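Local atomic coordinates of endoglucanase FnCel5A (Fervidobacterium nodosum, PDB entry 3NCO), a protein that probably hydrolyses the internal beta-1,4-glucosidic bonds of cellulose, as a family 5 glycoside hydrolase built on a TIM barrel. Residues R272-K277 / P312-A317. Sequence-based numbering, arbitrary orientation.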
ATOM      1  N   ARG A 272      -3.369 -19.884  -5.708  1.00 19.48           N
ATOM      2  CA  ARG A 272      -3.521 -18.585  -5.054  1.00 19.11           C
ATOM      3  C   ARG A 272      -3.422 -18.733  -3.539  1.00 19.47           C
ATOM      4  O   ARG A 272      -2.754 -17.931  -2.834  1.00 18.70           O
ATOM      5  CB  ARG A 272      -4.872 -17.980  -5.424  1.00 20.23           C
ATOM      6  CG  ARG A 272      -4.906 -17.485  -6.840  1.00 20.24           C
ATOM      7  CD  ARG A 272      -6.254 -16.958  -7.210  1.00 21.29           C
ATOM      8  NE  ARG A 272      -6.447 -15.631  -6.659  1.00 23.02           N
ATOM      9  CZ  ARG A 272      -7.637 -15.101  -6.347  1.00 25.14           C
ATOM     10  NH1 ARG A 272      -8.758 -15.786  -6.552  1.00 24.54           N
ATOM     11  NH2 ARG A 272      -7.693 -13.846  -5.860  1.00 24.26           N
ATOM     12  N   VAL A 273      -4.089 -19.785  -3.043  1.00 19.67           N
ATOM     13  CA  VAL A 273      -4.182 -20.036  -1.616  1.00 19.88           C
ATOM     14  C   VAL A 273      -2.792 -20.367  -1.041  1.00 19.69           C
ATOM     15  O   VAL A 273      -2.400 -19.794   0.010  1.00 20.90           O
ATOM     16  CB  VAL A 273      -5.191 -21.190  -1.357  1.00 20.92           C
ATOM     17  CG1 VAL A 273      -4.976 -21.794   0.037  1.00 21.79           C
ATOM     18  CG2 VAL A 273      -6.607 -20.683  -1.518  1.00 20.41           C
ATOM     19  N   LYS A 274      -2.069 -21.258  -1.740  1.00 20.28           N
ATOM     20  CA  LYS A 274      -0.696 -21.628  -1.330  1.00 20.78           C
ATOM     21  C   LYS A 274       0.293 -20.446  -1.407  1.00 20.50           C
ATOM     22  O   LYS A 274       1.106 -20.246  -0.488  1.00 20.35           O
ATOM     23  CB  LYS A 274      -0.179 -22.774  -2.169  1.00 22.74           C
ATOM     24  CG  LYS A 274      -0.815 -24.106  -1.821  1.00 26.05           C
ATOM     25  CD  LYS A 274      -0.150 -25.247  -2.630  1.00 31.67           C
ATOM     26  CE  LYS A 274      -0.953 -26.547  -2.568  1.00 39.06           C
ATOM     27  NZ  LYS A 274      -1.352 -26.877  -1.171  1.00 40.98           N
ATOM     28  N   TRP A 275       0.258 -19.705  -2.518  1.00 19.62           N
ATOM     29  CA  TRP A 275       1.165 -18.550  -2.699  1.00 19.09           C
ATOM     30  C   TRP A 275       0.894 -17.505  -1.622  1.00 18.14           C
ATOM     31  O   TRP A 275       1.826 -17.009  -0.984  1.00 16.47           O
ATOM     32  CB  TRP A 275       1.000 -17.961  -4.120  1.00 18.56           C
ATOM     33  CG  TRP A 275       1.952 -16.830  -4.435  1.00 17.95           C
ATOM     34  CD1 TRP A 275       3.198 -16.935  -5.037  1.00 19.02           C
ATOM     35  CD2 TRP A 275       1.731 -15.425  -4.204  1.00 17.83           C
ATOM     36  NE1 TRP A 275       3.759 -15.678  -5.166  1.00 17.67           N
ATOM     37  CE2 TRP A 275       2.883 -14.746  -4.661  1.00 17.51           C
ATOM     38  CE3 TRP A 275       0.674 -14.684  -3.636  1.00 17.70           C
ATOM     39  CZ2 TRP A 275       3.023 -13.357  -4.551  1.00 15.36           C
ATOM     40  CZ3 TRP A 275       0.804 -13.287  -3.540  1.00 16.19           C
ATOM     41  CH2 TRP A 275       1.981 -12.661  -3.991  1.00 16.30           C
ATOM     42  N   THR A 276      -0.392 -17.208  -1.394  1.00 17.86           N
ATOM     43  CA  THR A 276      -0.730 -16.140  -0.447  1.00 17.46           C
ATOM     44  C   THR A 276      -0.275 -16.489   0.958  1.00 16.73           C
ATOM     45  O   THR A 276       0.284 -15.649   1.684  1.00 18.15           O
ATOM     46  CB  THR A 276      -2.244 -15.828  -0.512  1.00 16.92           C
ATOM     47  OG1 THR A 276      -2.576 -15.508  -1.871  1.00 19.34           O
ATOM     48  CG2 THR A 276      -2.617 -14.635   0.398  1.00 17.40           C
ATOM     49  N   LYS A 277      -0.488 -17.764   1.322  1.00 18.62           N
ATOM     50  CA  LYS A 277      -0.129 -18.226   2.647  1.00 18.99           C
ATOM     51  C   LYS A 277       1.370 -18.172   2.840  1.00 18.69           C
ATOM     52  O   LYS A 277       1.841 -17.773   3.906  1.00 21.11           O
ATOM     53  CB  LYS A 277      -0.587 -19.691   2.786  1.00 19.65           C
ATOM     54  CG  LYS A 277      -0.243 -20.359   4.084  1.00 26.15           C
ATOM     55  CD  LYS A 277      -0.542 -21.842   3.892  1.00 31.55           C
ATOM     56  CE  LYS A 277      -1.132 -22.495   5.139  1.00 41.19           C
ATOM     57  NZ  LYS A 277      -0.563 -22.040   6.460  1.00 43.69           N
ATOM     58  N   PRO A 312     -10.470 -20.905   1.565  1.00 23.00           N
ATOM     59  CA  PRO A 312      -9.503 -20.406   2.558  1.00 22.22           C
ATOM     60  C   PRO A 312      -8.551 -19.290   2.107  1.00 21.90           C
ATOM     61  O   PRO A 312      -7.596 -18.978   2.842  1.00 21.57           O
ATOM     62  CB  PRO A 312      -8.699 -21.670   2.907  1.00 23.93           C
ATOM     63  CG  PRO A 312      -8.690 -22.445   1.624  1.00 23.17           C
ATOM     64  CD  PRO A 312     -10.009 -22.162   0.942  1.00 23.22           C
ATOM     65  N   LEU A 313      -8.804 -18.684   0.944  1.00 20.91           N
ATOM     66  CA  LEU A 313      -7.939 -17.579   0.514  1.00 20.16           C
ATOM     67  C   LEU A 313      -7.793 -16.515   1.602  1.00 19.59           C
ATOM     68  O   LEU A 313      -6.680 -16.006   1.813  1.00 20.31           O
ATOM     69  CB  LEU A 313      -8.421 -16.919  -0.781  1.00 18.74           C
ATOM     70  CG  LEU A 313      -7.463 -15.871  -1.384  1.00 18.23           C
ATOM     71  CD1 LEU A 313      -6.139 -16.523  -1.751  1.00 20.50           C
ATOM     72  CD2 LEU A 313      -8.138 -15.266  -2.618  1.00 16.39           C
ATOM     73  N   THR A 314      -8.907 -16.148   2.246  1.00 19.27           N
ATOM     74  CA  THR A 314      -8.858 -15.073   3.263  1.00 19.35           C
ATOM     75  C   THR A 314      -7.982 -15.484   4.414  1.00 19.08           C
ATOM     76  O   THR A 314      -7.163 -14.701   4.902  1.00 19.80           O
ATOM     77  CB  THR A 314     -10.277 -14.637   3.715  1.00 20.04           C
ATOM     78  OG1 THR A 314     -10.974 -14.111   2.574  1.00 19.41           O
ATOM     79  CG2 THR A 314     -10.224 -13.582   4.828  1.00 20.55           C
ATOM     80  N   THR A 315      -8.160 -16.733   4.839  1.00 19.72           N
ATOM     81  CA  THR A 315      -7.297 -17.274   5.910  1.00 20.34           C
ATOM     82  C   THR A 315      -5.817 -17.296   5.485  1.00 20.62           C
ATOM     83  O   THR A 315      -4.920 -17.024   6.292  1.00 22.04           O
ATOM     84  CB  THR A 315      -7.806 -18.661   6.354  1.00 22.09           C
ATOM     85  OG1 THR A 315      -9.166 -18.519   6.802  1.00 23.62           O
ATOM     86  CG2 THR A 315      -6.945 -19.228   7.482  1.00 22.13           C
ATOM     87  N   SER A 316      -5.561 -17.594   4.214  1.00 20.54           N
ATOM     88  CA  SER A 316      -4.167 -17.458   3.688  1.00 20.33           C
ATOM     89  C   SER A 316      -3.562 -16.077   3.866  1.00 20.76           C
ATOM     90  O   SER A 316      -2.367 -15.968   4.204  1.00 21.84           O
ATOM     91  CB  SER A 316      -4.069 -17.814   2.200  1.00 20.14           C
ATOM     92  OG  SER A 316      -4.191 -19.239   2.033  1.00 21.55           O
ATOM     93  N   ALA A 317      -4.381 -15.045   3.616  1.00 20.13           N
ATOM     94  CA  ALA A 317      -3.886 -13.658   3.711  1.00 19.33           C
ATOM     95  C   ALA A 317      -3.739 -13.167   5.155  1.00 19.98           C
ATOM     96  O   ALA A 317      -2.930 -12.256   5.441  1.00 21.02           O
ATOM     97  CB  ALA A 317      -4.845 -12.692   2.948  1.00 18.76           C
TER
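L313 lays its methyl CD2 over one face of the R272 guanidinium, off-centre and 3.6 Å from NH2, while its other methyl, CD1, touches T276 OG1 at 3.7 Å and also V273 CG2. With CG anti to the backbone N (chi1 -173°), CD1 is carried toward helix 269-285 and CD2 over the end of the R272 side chain. Lying over the face, the methyl costs R272 no N-H donor: NE bonds to A263 O, and NH2 also has a partner elsewhere. Small residues suit the middle, where the axes of segments 272-277 and 313-317 come within 8.0 Å at 14°. There S316 OG donates to V273 O at 2.8 Å, reaching it from the face of the carbonyl opposite K277 N, so this oxygen serves its own helix and the neighbouring one. A further close approach is the CA-H...O contact from K277 CA to S316 O, 3.5 Å long. T276 turns OG1 back to R272 O (2.6 Å) and presents CG2 to A317 CA at 3.7 Å; an alanine here would probably open a gap beside A317 and leave R272 O with one donor fewer. Y292 touches R272, T276, L313 and A317. Helix 313-318, after the eighth strand, thus neighbours helix 269-285, after the seventh, outside the (beta/alpha)8 barrel. One buried serine bond amid methyl packing implies a join that depends on close fit rather than on paired charges.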